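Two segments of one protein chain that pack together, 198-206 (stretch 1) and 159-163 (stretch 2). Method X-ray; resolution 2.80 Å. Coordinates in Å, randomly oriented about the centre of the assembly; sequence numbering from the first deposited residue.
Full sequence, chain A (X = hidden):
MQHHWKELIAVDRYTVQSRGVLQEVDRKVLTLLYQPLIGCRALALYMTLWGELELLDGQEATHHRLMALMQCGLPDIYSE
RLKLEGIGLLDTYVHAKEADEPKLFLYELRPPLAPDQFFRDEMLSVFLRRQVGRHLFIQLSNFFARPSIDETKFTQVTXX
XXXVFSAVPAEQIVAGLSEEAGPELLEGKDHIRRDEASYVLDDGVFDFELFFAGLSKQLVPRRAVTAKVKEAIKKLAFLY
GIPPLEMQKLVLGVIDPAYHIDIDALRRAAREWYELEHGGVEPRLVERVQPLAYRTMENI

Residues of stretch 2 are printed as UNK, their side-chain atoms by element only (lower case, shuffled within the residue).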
# COMPACT_ATOMS: atom_id res chain seq x y z
N SER A 198 -14.53 -11.16 13.98
CA SER A 198 -14.71 -11.97 15.16
C SER A 198 -15.58 -13.09 14.70
O SER A 198 -16.78 -12.91 14.52
CB SER A 198 -15.39 -11.15 16.25
OG SER A 198 -14.72 -9.92 16.44
N TYR A 199 -14.99 -14.27 14.53
CA TYR A 199 -15.82 -15.42 14.21
C TYR A 199 -16.64 -15.75 15.45
O TYR A 199 -16.26 -15.35 16.57
CB TYR A 199 -14.99 -16.61 13.69
CG TYR A 199 -14.10 -17.30 14.70
CD1 TYR A 199 -14.63 -18.09 15.70
CD2 TYR A 199 -12.72 -17.20 14.61
CE1 TYR A 199 -13.82 -18.74 16.62
CE2 TYR A 199 -11.90 -17.86 15.52
CZ TYR A 199 -12.46 -18.62 16.52
OH TYR A 199 -11.66 -19.27 17.44
N VAL A 200 -17.77 -16.44 15.28
CA VAL A 200 -18.58 -16.84 16.43
C VAL A 200 -18.91 -18.32 16.35
O VAL A 200 -18.89 -18.90 15.26
CB VAL A 200 -19.88 -16.03 16.55
CG1 VAL A 200 -19.60 -14.67 17.15
CG2 VAL A 200 -20.57 -15.91 15.21
N LEU A 201 -19.17 -18.92 17.51
CA LEU A 201 -19.60 -20.31 17.57
C LEU A 201 -20.96 -20.35 18.23
O LEU A 201 -21.22 -19.63 19.19
CB LEU A 201 -18.63 -21.17 18.39
CG LEU A 201 -17.21 -21.48 17.91
CD1 LEU A 201 -16.38 -22.00 19.08
CD2 LEU A 201 -17.20 -22.48 16.77
N ASP A 202 -21.84 -21.21 17.73
CA ASP A 202 -23.16 -21.37 18.32
C ASP A 202 -23.05 -21.99 19.71
O ASP A 202 -22.38 -23.01 19.90
CB ASP A 202 -24.05 -22.24 17.43
CG ASP A 202 -25.50 -21.80 17.45
OD1 ASP A 202 -25.79 -20.66 17.05
OD2 ASP A 202 -26.36 -22.61 17.87
N ASP A 203 -23.71 -21.37 20.69
CA ASP A 203 -23.64 -21.85 22.07
C ASP A 203 -24.02 -23.33 22.14
O ASP A 203 -23.78 -23.99 23.16
CB ASP A 203 -24.53 -21.01 22.99
CG ASP A 203 -23.85 -19.71 23.41
OD1 ASP A 203 -24.35 -19.05 24.35
OD2 ASP A 203 -22.82 -19.36 22.80
N GLY A 204 -24.59 -23.85 21.06
CA GLY A 204 -24.96 -25.25 20.97
C GLY A 204 -23.79 -26.20 20.80
O GLY A 204 -23.96 -27.42 20.91
N VAL A 205 -22.60 -25.68 20.52
CA VAL A 205 -21.43 -26.56 20.40
C VAL A 205 -21.07 -27.22 21.75
O VAL A 205 -20.31 -28.20 21.78
CB VAL A 205 -20.18 -25.82 19.84
CG1 VAL A 205 -20.46 -25.19 18.48
CG2 VAL A 205 -19.68 -24.77 20.81
N PHE A 206 -21.60 -26.67 22.84
CA PHE A 206 -21.28 -27.14 24.19
C PHE A 206 -22.48 -27.03 25.12
O PHE A 206 -23.16 -25.99 25.13
CB PHE A 206 -20.13 -26.29 24.76
CG PHE A 206 -19.73 -26.67 26.16
CD1 PHE A 206 -18.93 -27.78 26.39
CD2 PHE A 206 -20.16 -25.92 27.24
CE1 PHE A 206 -18.56 -28.14 27.66
CE2 PHE A 206 -19.79 -26.28 28.53
CZ PHE A 206 -19.00 -27.39 28.74
N UNK A 159 -23.46 -16.96 8.28
CA UNK A 159 -23.17 -18.23 8.98
C UNK A 159 -22.08 -18.08 10.05
O UNK A 159 -21.18 -17.23 9.94
n UNK A 159 -27.09 -21.67 4.85
n UNK A 159 -25.92 -20.91 6.69
c UNK A 159 -25.18 -19.91 7.47
n UNK A 159 -26.33 -19.50 4.90
c UNK A 159 -23.76 -19.72 6.93
c UNK A 159 -22.75 -19.35 8.01
c UNK A 159 -26.44 -20.69 5.48
N UNK A 160 -22.18 -18.92 11.08
CA UNK A 160 -21.19 -18.98 12.15
C UNK A 160 -20.10 -19.98 11.80
O UNK A 160 -20.17 -20.64 10.77
c UNK A 160 -21.86 -19.41 13.44
o UNK A 160 -22.32 -20.74 13.34
N UNK A 161 -19.10 -20.10 12.67
CA UNK A 161 -18.00 -21.01 12.42
C UNK A 161 -18.51 -22.43 12.48
O UNK A 161 -18.16 -23.27 11.64
c UNK A 161 -15.59 -21.42 13.15
c UNK A 161 -14.12 -23.33 13.11
c UNK A 161 -16.92 -20.79 13.48
c UNK A 161 -14.57 -20.65 12.60
c UNK A 161 -15.35 -22.76 13.41
c UNK A 161 -13.33 -21.22 12.29
c UNK A 161 -13.10 -22.55 12.55
N UNK A 162 -19.35 -22.70 13.48
CA UNK A 162 -19.87 -24.03 13.74
C UNK A 162 -20.84 -24.49 12.66
O UNK A 162 -20.97 -25.69 12.41
o UNK A 162 -21.37 -22.93 15.29
c UNK A 162 -20.54 -24.07 15.11
N UNK A 163 -21.51 -23.53 12.01
CA UNK A 163 -22.38 -23.80 10.87
C UNK A 163 -21.62 -24.39 9.69
O UNK A 163 -22.11 -25.29 9.02
c UNK A 163 -24.27 -22.13 11.35
o UNK A 163 -24.64 -22.94 12.24
o UNK A 163 -24.82 -21.00 11.19
c UNK A 163 -23.11 -22.52 10.42

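Position 159 carries seven side-chain atoms: three carbons in a row, a nitrogen, then a carbon bearing two more nitrogens. Its CA-to-CB bond points away from stretch 1, and its side chain is out of reach of it. That unbranched run ending in a guanidinium is arginine. Both terminal nitrogens of Arg159 are hydrogen-bonded elsewhere in the structure; this residue leads into the contact without joining it.

Position 160 has one carbon and one oxygen. Its CB points toward stretch 1 and lies 3.5 Å from the backbone O of Val200 and 4.1 Å from Val200 CG2. One carbon and one oxygen make it serine. Ser160 occupies the N-cap position, right before the helix.

Position 161 shows one carbon followed by a ring of six carbons with no heteroatom. A ring carbon sits over one face of the Tyr199 ring, 4.0 Å from Tyr199 CG; the two rings meet obliquely, centroids 5.0 Å apart and planes at 43°. Leu201 CD2 packs 3.7 Å from the CB of position 161. The backbone contributes too: the N of position 161 donates a nearly straight hydrogen bond to Val200 O, at 2.9 Å. The plain carbon ring makes it phenylalanine rather than tyrosine. Buried, Phe161 has the largest area covered by stretch 1 of any residue here.

Position 162 again has one carbon and one oxygen, but here the oxygen accepts a hydrogen bond from Asp202 N at 3.0 Å, while the CB rests 3.6 Å from Val205 CG1. This second serine is buried. Ser162 OG also shares a hydrogen bond with Ser160 OG at 3.1 Å, in which either could be the donor.

Position 163 has two carbons, the second carrying two oxygens, and makes no contact with stretch 1. It is aspartate. Asp163 OD1 stays 5.3 Å from Asp202 CB. Asp163 OD2 accepts a weak hydrogen bond from Ser160 N, at 3.4 Å, so its carboxylate reaches back to the helix start.

The contact joins the first turn of a helix to an extended segment through two polar anchors. An amide at the helix start, where NH groups lack partners from a preceding turn, takes the carbonyl of Val200; one residue on in the helix and two on in stretch 1, the hydroxyl of Ser162 accepts from Asp202 N. Beside these anchors, Phe161 packs against Tyr199 and Leu201. The rule to read is economy: one aromatic residue supplies apolar packing while its own NH holds the register.

Stretch 2, residues 159-163: RSFSD
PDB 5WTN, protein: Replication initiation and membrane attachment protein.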